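Side-chain contacts in 3-hydroxyisobutyrate dehydrogenase (Thermus thermophilus, PDB 2CVZ), which catalyses the NADP-dependent oxidation of 3-hydroxyisobutyrate, a step of valine catabolism: residues Asn175-Gly180 against Arg257-Met262; Leu219-Pro224 against Leu279-Gly284; Ile238-Leu243 against Leu252-Arg257. One frame throughout, in Å; residues are numbered along the deposited sequence.

All three contacts lie in the helical C-terminal half, after the cofactor-binding sheet. Interaction 1 joins the long helix 160-188 to helix 251-267, and interaction 3 sets the start of that second helix against helix 229-243, the centres about 12 Å apart. Interaction 2 ties the loop after helix 214-219 to helix 276-284, its centre about 13 Å from interaction 1 and about 24 Å from interaction 3. Trp177 packs on Leu280, connecting interactions 1 and 2. Along the chain interactions 1 and 2 alternate; both segments of interaction 3 follow the first of each, the second running into 257-262 at Arg257. All three touch the second subunit, so this packing adjoins the assembly interface.

Interaction 1: Asn175-Gly180 against Arg257-Met262; sequences NLWAAG and REVYEM
Trp177 reaches from helix 160-188 into the angle between Val259 and Tyr260 of helix 251-267. CG2 of Val259 sits over one indole face, 4.0 Å from the centroid of the five-membered ring of Trp177 and almost on its normal, a CH-pi contact. Along the same face CB of Val259 comes within 3.9 Å of CZ2 of Trp177. With Tyr260 the indole plays the other part: its six-membered ring turns an edge toward the phenol face in an edge-to-face pair, centroids 5.6 Å apart and planes inclined by 61°. Trp177 CE3 lies above that face, displaced toward the rim. The indole is sent out from its helix by a CG anti to the backbone N (chi1 -177°).

Although the CB of Tyr260 does not aim at the opposite helix, its ring carries the hydroxyl up to the backbone there. OH lies 3.6 Å from Leu176 CB, with the leucine side chain running across the tyrosine at nearly a right angle. The phenol is hydrogen-bonded to Ala173 O, one turn earlier on helix 160-188, while Trp177 NE1 bonds to Glu181; both rings are thus tied at their polar atoms.

On the far side of helix 251-267, Arg257 grips Glu258 side-on through NE and NH2 and reaches Glu261 with NH1, a network that meets Arg254 of the third subunit. Crossing at 72° with axes 11.2 Å apart, the two segments are spaced by aromatic side chains, a helix-helix packing within the all-helical C-terminal domain of the 3-hydroxyisobutyrate dehydrogenase family.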
ATOM      1  N   ASN C 175     -12.000   7.559  -1.171  1.00 15.45           N
ATOM      2  CA  ASN C 175     -12.142   8.900  -1.720  1.00 14.59           C
ATOM      3  C   ASN C 175     -11.765   9.965  -0.702  1.00 15.00           C
ATOM      4  O   ASN C 175     -11.021  10.898  -1.007  1.00 15.44           O
ATOM      5  CB  ASN C 175     -13.579   9.133  -2.189  1.00 14.90           C
ATOM      6  CG  ASN C 175     -13.987   8.198  -3.314  1.00 17.08           C
ATOM      7  OD1 ASN C 175     -13.151   7.511  -3.905  1.00 18.87           O
ATOM      8  ND2 ASN C 175     -15.277   8.179  -3.624  1.00 16.86           N
ATOM      9  N   LEU C 176     -12.284   9.812   0.512  1.00 14.00           N
ATOM     10  CA  LEU C 176     -12.041  10.761   1.589  1.00 15.15           C
ATOM     11  C   LEU C 176     -10.585  10.818   2.032  1.00 15.27           C
ATOM     12  O   LEU C 176     -10.024  11.898   2.204  1.00 14.22           O
ATOM     13  CB  LEU C 176     -12.935  10.413   2.782  1.00 15.01           C
ATOM     14  CG  LEU C 176     -12.762  11.212   4.077  1.00 17.07           C
ATOM     15  CD1 LEU C 176     -13.044  12.691   3.833  1.00 17.07           C
ATOM     16  CD2 LEU C 176     -13.717  10.661   5.126  1.00 18.23           C
ATOM     17  N   TRP C 177      -9.970   9.655   2.217  1.00 14.70           N
ATOM     18  CA  TRP C 177      -8.583   9.609   2.657  1.00 16.10           C
ATOM     19  C   TRP C 177      -7.608  10.132   1.608  1.00 15.42           C
ATOM     20  O   TRP C 177      -6.716  10.914   1.928  1.00 16.32           O
ATOM     21  CB  TRP C 177      -8.205   8.183   3.064  1.00 15.69           C
ATOM     22  CG  TRP C 177      -6.809   8.074   3.604  1.00 17.74           C
ATOM     23  CD1 TRP C 177      -5.660   7.912   2.883  1.00 17.21           C
ATOM     24  CD2 TRP C 177      -6.413   8.153   4.977  1.00 19.37           C
ATOM     25  NE1 TRP C 177      -4.575   7.883   3.721  1.00 17.22           N
ATOM     26  CE2 TRP C 177      -5.007   8.029   5.013  1.00 18.20           C
ATOM     27  CE3 TRP C 177      -7.110   8.317   6.183  1.00 19.54           C
ATOM     28  CZ2 TRP C 177      -4.281   8.064   6.208  1.00 20.26           C
ATOM     29  CZ3 TRP C 177      -6.385   8.352   7.374  1.00 21.90           C
ATOM     30  CH2 TRP C 177      -4.984   8.226   7.373  1.00 20.19           C
ATOM     31  N   ALA C 178      -7.779   9.709   0.358  1.00 15.13           N
ATOM     32  CA  ALA C 178      -6.893  10.157  -0.711  1.00 15.43           C
ATOM     33  C   ALA C 178      -6.975  11.668  -0.863  1.00 15.31           C
ATOM     34  O   ALA C 178      -5.962  12.338  -1.071  1.00 14.23           O
ATOM     35  CB  ALA C 178      -7.259   9.475  -2.029  1.00 14.55           C
ATOM     36  N   ALA C 179      -8.186  12.207  -0.771  1.00 15.28           N
ATOM     37  CA  ALA C 179      -8.364  13.648  -0.881  1.00 15.40           C
ATOM     38  C   ALA C 179      -7.563  14.297   0.248  1.00 15.60           C
ATOM     39  O   ALA C 179      -6.921  15.329   0.055  1.00 15.68           O
ATOM     40  CB  ALA C 179      -9.833  14.005  -0.762  1.00 16.64           C
ATOM     41  N   GLY C 180      -7.602  13.670   1.421  1.00 15.32           N
ATOM     42  CA  GLY C 180      -6.867  14.174   2.567  1.00 16.11           C
ATOM     43  C   GLY C 180      -5.371  14.201   2.309  1.00 16.30           C
ATOM     44  O   GLY C 180      -4.706  15.206   2.581  1.00 16.78           O
ATOM     45  N   ARG C 257      -8.615  -0.187   4.545  1.00 15.69           N
ATOM     46  CA  ARG C 257      -9.024  -0.697   5.853  1.00 16.42           C
ATOM     47  C   ARG C 257      -7.921  -0.499   6.889  1.00 15.90           C
ATOM     48  O   ARG C 257      -8.197  -0.177   8.045  1.00 16.64           O
ATOM     49  CB  ARG C 257      -9.371  -2.188   5.793  1.00 14.61           C
ATOM     50  CG  ARG C 257     -10.106  -2.692   7.050  1.00 14.73           C
ATOM     51  CD  ARG C 257      -9.576  -4.041   7.538  1.00 15.77           C
ATOM     52  NE  ARG C 257      -8.330  -3.906   8.289  1.00 16.47           N
ATOM     53  CZ  ARG C 257      -8.255  -3.501   9.554  1.00 17.17           C
ATOM     54  NH1 ARG C 257      -9.357  -3.190  10.230  1.00 16.70           N
ATOM     55  NH2 ARG C 257      -7.075  -3.395  10.145  1.00 16.79           N
ATOM     56  N   GLU C 258      -6.672  -0.692   6.475  1.00 16.07           N
ATOM     57  CA  GLU C 258      -5.552  -0.546   7.399  1.00 16.03           C
ATOM     58  C   GLU C 258      -5.320   0.898   7.853  1.00 17.35           C
ATOM     59  O   GLU C 258      -5.081   1.141   9.044  1.00 17.11           O
ATOM     60  CB  GLU C 258      -4.270  -1.113   6.774  1.00 16.72           C
ATOM     61  CG  GLU C 258      -4.393  -2.562   6.301  1.00 16.28           C
ATOM     62  CD  GLU C 258      -4.941  -3.498   7.367  1.00 17.04           C
ATOM     63  OE1 GLU C 258      -4.455  -3.453   8.513  1.00 16.01           O
ATOM     64  OE2 GLU C 258      -5.857  -4.292   7.057  1.00 15.46           O
ATOM     65  N   VAL C 259      -5.392   1.857   6.930  1.00 16.78           N
ATOM     66  CA  VAL C 259      -5.176   3.249   7.315  1.00 16.49           C
ATOM     67  C   VAL C 259      -6.288   3.763   8.229  1.00 17.11           C
ATOM     68  O   VAL C 259      -6.023   4.513   9.171  1.00 16.16           O
ATOM     69  CB  VAL C 259      -5.016   4.187   6.080  1.00 18.08           C
ATOM     70  CG1 VAL C 259      -3.851   3.704   5.218  1.00 18.35           C
ATOM     71  CG2 VAL C 259      -6.305   4.251   5.276  1.00 18.54           C
ATOM     72  N   TYR C 260      -7.533   3.365   7.975  1.00 16.77           N
ATOM     73  CA  TYR C 260      -8.618   3.807   8.846  1.00 15.85           C
ATOM     74  C   TYR C 260      -8.514   3.128  10.205  1.00 16.74           C
ATOM     75  O   TYR C 260      -8.964   3.677  11.210  1.00 15.76           O
ATOM     76  CB  TYR C 260      -9.985   3.545   8.202  1.00 15.10           C
ATOM     77  CG  TYR C 260     -10.405   4.670   7.279  1.00 15.88           C
ATOM     78  CD1 TYR C 260     -11.065   5.798   7.776  1.00 16.68           C
ATOM     79  CD2 TYR C 260     -10.087   4.639   5.923  1.00 15.27           C
ATOM     80  CE1 TYR C 260     -11.395   6.866   6.941  1.00 15.98           C
ATOM     81  CE2 TYR C 260     -10.409   5.702   5.081  1.00 15.91           C
ATOM     82  CZ  TYR C 260     -11.063   6.810   5.599  1.00 15.67           C
ATOM     83  OH  TYR C 260     -11.378   7.857   4.770  1.00 15.66           O
ATOM     84  N   GLU C 261      -7.924   1.933  10.245  1.00 16.41           N
ATOM     85  CA  GLU C 261      -7.744   1.250  11.523  1.00 16.02           C
ATOM     86  C   GLU C 261      -6.764   2.095  12.334  1.00 16.16           C
ATOM     87  O   GLU C 261      -6.934   2.271  13.540  1.00 17.59           O
ATOM     88  CB  GLU C 261      -7.166  -0.155  11.332  1.00 15.37           C
ATOM     89  CG  GLU C 261      -6.948  -0.905  12.654  1.00 16.11           C
ATOM     90  CD  GLU C 261      -8.247  -1.348  13.315  1.00 17.76           C
ATOM     91  OE1 GLU C 261      -8.350  -1.263  14.556  1.00 18.05           O
ATOM     92  OE2 GLU C 261      -9.165  -1.798  12.597  1.00 20.26           O
HETATM   93  N   MSE C 262      -5.740   2.613  11.660  1.00 16.11           N
HETATM   94  CA  MSE C 262      -4.740   3.460  12.309  1.00 17.03           C
HETATM   95  C   MSE C 262      -5.431   4.678  12.904  1.00 18.45           C
HETATM   96  O   MSE C 262      -5.184   5.056  14.050  1.00 18.00           O
HETATM   97  CB  MSE C 262      -3.700   3.952  11.303  1.00 18.26           C
HETATM   98  CG  MSE C 262      -2.868   2.873  10.646  1.00 19.04           C
HETATM   99 SE   MSE C 262      -1.716   3.680   9.334  1.00 26.81          SE
HETATM  100  CE  MSE C 262      -0.991   2.052   8.542  1.00 20.39           C
TER

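Interaction 2: Leu219-Pro224 against Leu279-Gly284; sequences LTRAFP and LLERWG
Arg221 and Glu281 meet in an end-on, two-point salt bridge. NH1 of Arg221 donates to OE2 of Glu281 at 2.7 Å, on the syn lone pair, while NH2 of Arg221 reaches OE1 of Glu281 at 3.0 Å in a nearly straight bond (174°). The second acceptor lies in the guanidinium plane and the first is somewhat tilted from it, the two flat groups being turned 33° from each other. OE2 also accepts from the backbone N of Ile288, which links the C-terminal tail to the same carboxylate.

The two side chains approach from opposite directions. That of Glu281 is extended beyond CG, whereas the arginine chain bends at chi2 and chi3, curling back so that one face of its guanidinium meets the edge of the Phe223 ring. Arg221 itself, with positive phi, leaves helical geometry just after helix 214-219, and Thr220 OG1 accepts from Ala222 N in an ST turn. The bridge therefore fastens this helix-terminating turn to helix 276-284, the last helix of the chain.

Against the guanidinium of Arg221, CE2 of Phe223 lies 3.5 Å from its plane, over its centre, with the arginine CZ at the edge of the phenyl ring. Phe223 CZ comes within 4.1 Å of Glu281 OE1, its ring plane turned 78° from the carboxylate. Arg278 makes a cation-pi contact with the same phenyl ring, and Val218 packs against both Phe223 and Glu281.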
ATOM      1  N   LEU C 219     -12.390  22.128   6.612  1.00 20.65           N
ATOM      2  CA  LEU C 219     -11.963  23.509   6.424  1.00 22.26           C
ATOM      3  C   LEU C 219     -12.530  24.429   7.502  1.00 23.08           C
ATOM      4  O   LEU C 219     -11.867  25.374   7.934  1.00 24.06           O
ATOM      5  CB  LEU C 219     -12.375  24.002   5.031  1.00 23.33           C
ATOM      6  CG  LEU C 219     -11.467  23.596   3.861  1.00 26.23           C
ATOM      7  CD1 LEU C 219     -11.234  22.093   3.853  1.00 27.39           C
ATOM      8  CD2 LEU C 219     -12.102  24.044   2.561  1.00 28.00           C
ATOM      9  N   THR C 220     -13.751  24.138   7.938  1.00 23.23           N
ATOM     10  CA  THR C 220     -14.431  24.925   8.964  1.00 25.22           C
ATOM     11  C   THR C 220     -13.938  24.577  10.365  1.00 25.44           C
ATOM     12  O   THR C 220     -14.160  25.333  11.316  1.00 25.16           O
ATOM     13  CB  THR C 220     -15.944  24.668   8.941  1.00 25.14           C
ATOM     14  OG1 THR C 220     -16.187  23.275   9.176  1.00 25.88           O
ATOM     15  CG2 THR C 220     -16.538  25.067   7.600  1.00 26.12           C
ATOM     16  N   ARG C 221     -13.278  23.426  10.479  1.00 24.71           N
ATOM     17  CA  ARG C 221     -12.764  22.931  11.752  1.00 24.60           C
ATOM     18  C   ARG C 221     -13.923  22.505  12.646  1.00 24.73           C
ATOM     19  O   ARG C 221     -13.737  22.233  13.831  1.00 24.86           O
ATOM     20  CB  ARG C 221     -11.932  24.005  12.471  1.00 24.87           C
ATOM     21  CG  ARG C 221     -10.867  24.662  11.611  1.00 23.69           C
ATOM     22  CD  ARG C 221     -10.059  23.625  10.843  1.00 24.91           C
ATOM     23  NE  ARG C 221      -9.362  22.692  11.721  1.00 24.60           N
ATOM     24  CZ  ARG C 221      -8.764  21.583  11.298  1.00 26.19           C
ATOM     25  NH1 ARG C 221      -8.783  21.270  10.008  1.00 24.35           N
ATOM     26  NH2 ARG C 221      -8.140  20.790  12.159  1.00 24.20           N
ATOM     27  N   ALA C 222     -15.117  22.441  12.064  1.00 24.09           N
ATOM     28  CA  ALA C 222     -16.320  22.065  12.802  1.00 24.81           C
ATOM     29  C   ALA C 222     -16.306  20.613  13.272  1.00 24.77           C
ATOM     30  O   ALA C 222     -16.660  20.320  14.418  1.00 24.61           O
ATOM     31  CB  ALA C 222     -17.556  22.318  11.942  1.00 23.98           C
ATOM     32  N   PHE C 223     -15.913  19.712  12.377  1.00 23.67           N
ATOM     33  CA  PHE C 223     -15.856  18.287  12.681  1.00 23.00           C
ATOM     34  C   PHE C 223     -17.068  17.797  13.469  1.00 23.52           C
ATOM     35  O   PHE C 223     -16.934  17.254  14.569  1.00 23.03           O
ATOM     36  CB  PHE C 223     -14.569  17.965  13.442  1.00 23.95           C
ATOM     37  CG  PHE C 223     -13.335  18.030  12.592  1.00 22.94           C
ATOM     38  CD1 PHE C 223     -13.104  17.073  11.608  1.00 23.05           C
ATOM     39  CD2 PHE C 223     -12.408  19.054  12.761  1.00 24.04           C
ATOM     40  CE1 PHE C 223     -11.968  17.134  10.805  1.00 22.56           C
ATOM     41  CE2 PHE C 223     -11.266  19.125  11.963  1.00 23.70           C
ATOM     42  CZ  PHE C 223     -11.046  18.161  10.982  1.00 22.62           C
ATOM     43  N   PRO C 224     -18.277  17.987  12.918  1.00 23.64           N
ATOM     44  CA  PRO C 224     -19.473  17.534  13.628  1.00 23.90           C
ATOM     45  C   PRO C 224     -19.491  16.012  13.718  1.00 24.16           C
ATOM     46  O   PRO C 224     -18.933  15.324  12.861  1.00 24.03           O
ATOM     47  CB  PRO C 224     -20.611  18.086  12.772  1.00 24.79           C
ATOM     48  CG  PRO C 224     -20.028  18.068  11.391  1.00 24.76           C
ATOM     49  CD  PRO C 224     -18.633  18.609  11.630  1.00 23.38           C
ATOM     50  N   LEU C 279      -5.580  12.740  11.590  1.00 19.21           N
ATOM     51  CA  LEU C 279      -4.341  11.972  11.687  1.00 18.44           C
ATOM     52  C   LEU C 279      -3.337  12.483  10.662  1.00 18.04           C
ATOM     53  O   LEU C 279      -2.138  12.581  10.941  1.00 16.73           O
ATOM     54  CB  LEU C 279      -4.614  10.482  11.459  1.00 18.89           C
ATOM     55  CG  LEU C 279      -3.406   9.546  11.569  1.00 19.54           C
ATOM     56  CD1 LEU C 279      -2.701   9.763  12.903  1.00 19.61           C
ATOM     57  CD2 LEU C 279      -3.868   8.101  11.432  1.00 20.19           C
ATOM     58  N   LEU C 280      -3.829  12.815   9.473  1.00 18.54           N
ATOM     59  CA  LEU C 280      -2.974  13.334   8.413  1.00 18.76           C
ATOM     60  C   LEU C 280      -2.487  14.730   8.787  1.00 19.53           C
ATOM     61  O   LEU C 280      -1.349  15.101   8.493  1.00 19.58           O
ATOM     62  CB  LEU C 280      -3.739  13.380   7.085  1.00 19.20           C
ATOM     63  CG  LEU C 280      -4.123  12.015   6.510  1.00 19.43           C
ATOM     64  CD1 LEU C 280      -5.028  12.193   5.296  1.00 20.34           C
ATOM     65  CD2 LEU C 280      -2.854  11.252   6.133  1.00 21.09           C
ATOM     66  N   GLU C 281      -3.349  15.504   9.438  1.00 19.51           N
ATOM     67  CA  GLU C 281      -2.981  16.854   9.857  1.00 20.87           C
ATOM     68  C   GLU C 281      -1.934  16.740  10.955  1.00 20.33           C
ATOM     69  O   GLU C 281      -1.010  17.550  11.036  1.00 21.19           O
ATOM     70  CB  GLU C 281      -4.201  17.607  10.383  1.00 19.67           C
ATOM     71  CG  GLU C 281      -5.323  17.741   9.369  1.00 20.72           C
ATOM     72  CD  GLU C 281      -6.475  18.578   9.891  1.00 22.10           C
ATOM     73  OE1 GLU C 281      -6.910  18.339  11.038  1.00 22.29           O
ATOM     74  OE2 GLU C 281      -6.947  19.469   9.152  1.00 21.66           O
ATOM     75  N   ARG C 282      -2.099  15.727  11.800  1.00 21.66           N
ATOM     76  CA  ARG C 282      -1.166  15.462  12.890  1.00 22.93           C
ATOM     77  C   ARG C 282       0.226  15.248  12.307  1.00 22.89           C
ATOM     78  O   ARG C 282       1.179  15.939  12.669  1.00 22.69           O
ATOM     79  CB  ARG C 282      -1.610  14.210  13.660  1.00 26.04           C
ATOM     80  CG  ARG C 282      -0.485  13.454  14.359  1.00 31.27           C
ATOM     81  CD  ARG C 282      -0.629  13.500  15.866  1.00 32.55           C
ATOM     82  NE  ARG C 282      -1.818  12.804  16.353  1.00 32.21           N
ATOM     83  CZ  ARG C 282      -1.897  11.493  16.566  1.00 33.59           C
ATOM     84  NH1 ARG C 282      -0.853  10.709  16.335  1.00 32.53           N
ATOM     85  NH2 ARG C 282      -3.021  10.967  17.032  1.00 33.47           N
ATOM     86  N   TRP C 283       0.336  14.289  11.396  1.00 20.96           N
ATOM     87  CA  TRP C 283       1.615  13.982  10.768  1.00 21.27           C
ATOM     88  C   TRP C 283       2.154  15.150   9.955  1.00 21.20           C
ATOM     89  O   TRP C 283       3.346  15.448   9.997  1.00 23.63           O
ATOM     90  CB  TRP C 283       1.489  12.758   9.855  1.00 19.62           C
ATOM     91  CG  TRP C 283       1.146  11.487  10.561  1.00 20.28           C
ATOM     92  CD1 TRP C 283       1.480  11.138  11.840  1.00 19.59           C
ATOM     93  CD2 TRP C 283       0.465  10.358  10.003  1.00 20.11           C
ATOM     94  NE1 TRP C 283       1.049   9.860  12.112  1.00 20.43           N
ATOM     95  CE2 TRP C 283       0.424   9.357  11.001  1.00 19.71           C
ATOM     96  CE3 TRP C 283      -0.113  10.092   8.754  1.00 19.37           C
ATOM     97  CZ2 TRP C 283      -0.171   8.112  10.788  1.00 20.21           C
ATOM     98  CZ3 TRP C 283      -0.705   8.851   8.542  1.00 20.56           C
ATOM     99  CH2 TRP C 283      -0.729   7.877   9.556  1.00 20.61           C
ATOM    100  N   GLY C 284       1.271  15.810   9.216  1.00 21.66           N
ATOM    101  CA  GLY C 284       1.685  16.925   8.388  1.00 22.19           C
ATOM    102  C   GLY C 284       2.107  18.162   9.155  1.00 23.57           C
ATOM    103  O   GLY C 284       2.859  18.982   8.637  1.00 24.21           O
TER

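Interaction 3: Ile238-Leu243 against Leu252-Arg257; sequences IAMGVL and LLRLAR
The guanidinium of Arg254 is laid alongside helix 229-243 with CB of Leu243 over one face, 3.6 Å above the plane and displaced toward the rim. Its NH1 makes a weak hydrogen bond of 3.3 Å to the carbonyl O of Met240, bent to 130°. Stronger partners hold the rest of the group: NH2 forms a salt bridge with Asp244, just beyond the helix, and NE one with Glu258 of the third subunit.

Met240, a selenomethionine, fills the middle of the contact. Bends at chi2 and chi3 fold its end against the opposite backbone, where CE lies 3.5 Å from the O of Leu253 and SE 3.8 Å from CA of Arg254. Nearer its root, CG of Met240 touches CD of Arg257 at 3.7 Å, the two chains running at a slant to one another. Leu243 completes the apolar part: its CD1 is 3.8 Å from CB of Leu253, and these leucines cross at about a right angle.

The segments form a near-antiparallel helical hairpin, at 153° with axes 10.1 Å apart, joined by a short connection. Its interior is largely apolar, with the aliphatic stems of Arg254 and Arg257 contributing, while their charged ends are directed to carboxylates; the arginines therefore combine packing within the hairpin with polar contacts to the third subunit.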
ATOM      1  N   ILE C 238     -16.377  -5.360   6.774  1.00 16.50           N
ATOM      2  CA  ILE C 238     -17.365  -6.122   6.020  1.00 16.14           C
ATOM      3  C   ILE C 238     -16.988  -6.098   4.540  1.00 16.20           C
ATOM      4  O   ILE C 238     -17.153  -7.094   3.828  1.00 16.11           O
ATOM      5  CB  ILE C 238     -18.784  -5.527   6.203  1.00 15.78           C
ATOM      6  CG1 ILE C 238     -19.185  -5.602   7.677  1.00 18.71           C
ATOM      7  CG2 ILE C 238     -19.792  -6.290   5.342  1.00 15.62           C
ATOM      8  CD1 ILE C 238     -20.507  -4.922   7.998  1.00 18.59           C
ATOM      9  N   ALA C 239     -16.476  -4.961   4.081  1.00 14.92           N
ATOM     10  CA  ALA C 239     -16.065  -4.831   2.688  1.00 15.18           C
ATOM     11  C   ALA C 239     -14.928  -5.808   2.371  1.00 15.78           C
ATOM     12  O   ALA C 239     -14.865  -6.357   1.270  1.00 14.99           O
ATOM     13  CB  ALA C 239     -15.624  -3.406   2.401  1.00 14.50           C
HETATM   14  N   MSE C 240     -14.031  -6.021   3.330  1.00 14.62           N
HETATM   15  CA  MSE C 240     -12.922  -6.951   3.126  1.00 16.26           C
HETATM   16  C   MSE C 240     -13.490  -8.361   2.948  1.00 17.27           C
HETATM   17  O   MSE C 240     -12.935  -9.181   2.216  1.00 18.44           O
HETATM   18  CB  MSE C 240     -11.963  -6.928   4.324  1.00 16.74           C
HETATM   19  CG  MSE C 240     -11.308  -5.569   4.601  1.00 16.56           C
HETATM   20 SE   MSE C 240     -10.402  -4.796   3.068  1.00 22.99          SE
HETATM   21  CE  MSE C 240     -11.817  -3.606   2.472  1.00 15.28           C
ATOM     22  N   GLY C 241     -14.599  -8.634   3.628  1.00 16.84           N
ATOM     23  CA  GLY C 241     -15.237  -9.935   3.523  1.00 17.20           C
ATOM     24  C   GLY C 241     -15.822 -10.113   2.136  1.00 16.46           C
ATOM     25  O   GLY C 241     -15.863 -11.219   1.605  1.00 16.60           O
ATOM     26  N   VAL C 242     -16.277  -9.015   1.544  1.00 16.43           N
ATOM     27  CA  VAL C 242     -16.841  -9.065   0.204  1.00 16.61           C
ATOM     28  C   VAL C 242     -15.714  -9.327  -0.797  1.00 17.27           C
ATOM     29  O   VAL C 242     -15.889 -10.074  -1.760  1.00 16.71           O
ATOM     30  CB  VAL C 242     -17.559  -7.744  -0.147  1.00 16.86           C
ATOM     31  CG1 VAL C 242     -18.052  -7.783  -1.589  1.00 18.48           C
ATOM     32  CG2 VAL C 242     -18.723  -7.521   0.821  1.00 16.33           C
ATOM     33  N   LEU C 243     -14.558  -8.712  -0.558  1.00 15.84           N
ATOM     34  CA  LEU C 243     -13.404  -8.907  -1.433  1.00 16.51           C
ATOM     35  C   LEU C 243     -12.871 -10.333  -1.303  1.00 16.61           C
ATOM     36  O   LEU C 243     -12.259 -10.856  -2.233  1.00 16.63           O
ATOM     37  CB  LEU C 243     -12.285  -7.919  -1.081  1.00 16.51           C
ATOM     38  CG  LEU C 243     -12.591  -6.428  -1.238  1.00 17.75           C
ATOM     39  CD1 LEU C 243     -11.413  -5.610  -0.731  1.00 16.72           C
ATOM     40  CD2 LEU C 243     -12.878  -6.107  -2.698  1.00 18.12           C
ATOM     41  N   LEU C 252      -5.827  -1.210  -3.339  1.00 16.68           N
ATOM     42  CA  LEU C 252      -6.307   0.037  -2.753  1.00 17.10           C
ATOM     43  C   LEU C 252      -7.334  -0.153  -1.646  1.00 15.29           C
ATOM     44  O   LEU C 252      -7.202   0.430  -0.570  1.00 16.44           O
ATOM     45  CB  LEU C 252      -6.876   0.969  -3.829  1.00 18.60           C
ATOM     46  CG  LEU C 252      -5.880   1.533  -4.849  1.00 23.58           C
ATOM     47  CD1 LEU C 252      -6.572   2.605  -5.684  1.00 24.65           C
ATOM     48  CD2 LEU C 252      -4.684   2.138  -4.132  1.00 27.20           C
ATOM     49  N   LEU C 253      -8.354  -0.966  -1.894  1.00 14.78           N
ATOM     50  CA  LEU C 253      -9.370  -1.182  -0.876  1.00 15.09           C
ATOM     51  C   LEU C 253      -8.808  -1.886   0.358  1.00 15.11           C
ATOM     52  O   LEU C 253      -9.199  -1.578   1.482  1.00 13.11           O
ATOM     53  CB  LEU C 253     -10.546  -1.967  -1.457  1.00 14.97           C
ATOM     54  CG  LEU C 253     -11.338  -1.231  -2.547  1.00 15.88           C
ATOM     55  CD1 LEU C 253     -12.553  -2.066  -2.936  1.00 16.03           C
ATOM     56  CD2 LEU C 253     -11.776   0.142  -2.043  1.00 17.04           C
ATOM     57  N   ARG C 254      -7.885  -2.823   0.156  1.00 15.01           N
ATOM     58  CA  ARG C 254      -7.285  -3.524   1.288  1.00 14.75           C
ATOM     59  C   ARG C 254      -6.525  -2.528   2.165  1.00 15.34           C
ATOM     60  O   ARG C 254      -6.652  -2.544   3.388  1.00 14.33           O
ATOM     61  CB  ARG C 254      -6.319  -4.610   0.803  1.00 16.47           C
ATOM     62  CG  ARG C 254      -6.984  -5.782   0.094  1.00 15.54           C
ATOM     63  CD  ARG C 254      -7.760  -6.701   1.042  1.00 16.63           C
ATOM     64  NE  ARG C 254      -8.227  -7.897   0.337  1.00 15.26           N
ATOM     65  CZ  ARG C 254      -9.124  -8.761   0.803  1.00 16.56           C
ATOM     66  NH1 ARG C 254      -9.683  -8.590   1.997  1.00 16.36           N
ATOM     67  NH2 ARG C 254      -9.470  -9.806   0.064  1.00 15.29           N
ATOM     68  N   LEU C 255      -5.732  -1.666   1.533  1.00 15.02           N
ATOM     69  CA  LEU C 255      -4.957  -0.672   2.271  1.00 17.84           C
ATOM     70  C   LEU C 255      -5.860   0.323   2.995  1.00 18.01           C
ATOM     71  O   LEU C 255      -5.533   0.800   4.088  1.00 16.18           O
ATOM     72  CB  LEU C 255      -4.017   0.079   1.323  1.00 21.69           C
ATOM     73  CG  LEU C 255      -2.517  -0.148   1.541  1.00 28.10           C
ATOM     74  CD1 LEU C 255      -2.100   0.436   2.889  1.00 27.63           C
ATOM     75  CD2 LEU C 255      -2.204  -1.643   1.483  1.00 29.99           C
ATOM     76  N   ALA C 256      -6.996   0.638   2.385  1.00 16.49           N
ATOM     77  CA  ALA C 256      -7.938   1.573   2.990  1.00 16.75           C
ATOM     78  C   ALA C 256      -8.361   1.110   4.383  1.00 16.39           C
ATOM     79  O   ALA C 256      -8.455   1.919   5.307  1.00 15.48           O
ATOM     80  CB  ALA C 256      -9.165   1.733   2.096  1.00 16.07           C
ATOM     81  N   ARG C 257      -8.615  -0.187   4.545  1.00 15.69           N
ATOM     82  CA  ARG C 257      -9.024  -0.697   5.853  1.00 16.42           C
ATOM     83  C   ARG C 257      -7.921  -0.499   6.889  1.00 15.90           C
ATOM     84  O   ARG C 257      -8.197  -0.177   8.045  1.00 16.64           O
ATOM     85  CB  ARG C 257      -9.371  -2.188   5.793  1.00 14.61           C
ATOM     86  CG  ARG C 257     -10.106  -2.692   7.050  1.00 14.73           C
ATOM     87  CD  ARG C 257      -9.576  -4.041   7.538  1.00 15.77           C
ATOM     88  NE  ARG C 257      -8.330  -3.906   8.289  1.00 16.47           N
ATOM     89  CZ  ARG C 257      -8.255  -3.501   9.554  1.00 17.17           C
ATOM     90  NH1 ARG C 257      -9.357  -3.190  10.230  1.00 16.70           N
ATOM     91  NH2 ARG C 257      -7.075  -3.395  10.145  1.00 16.79           N
TER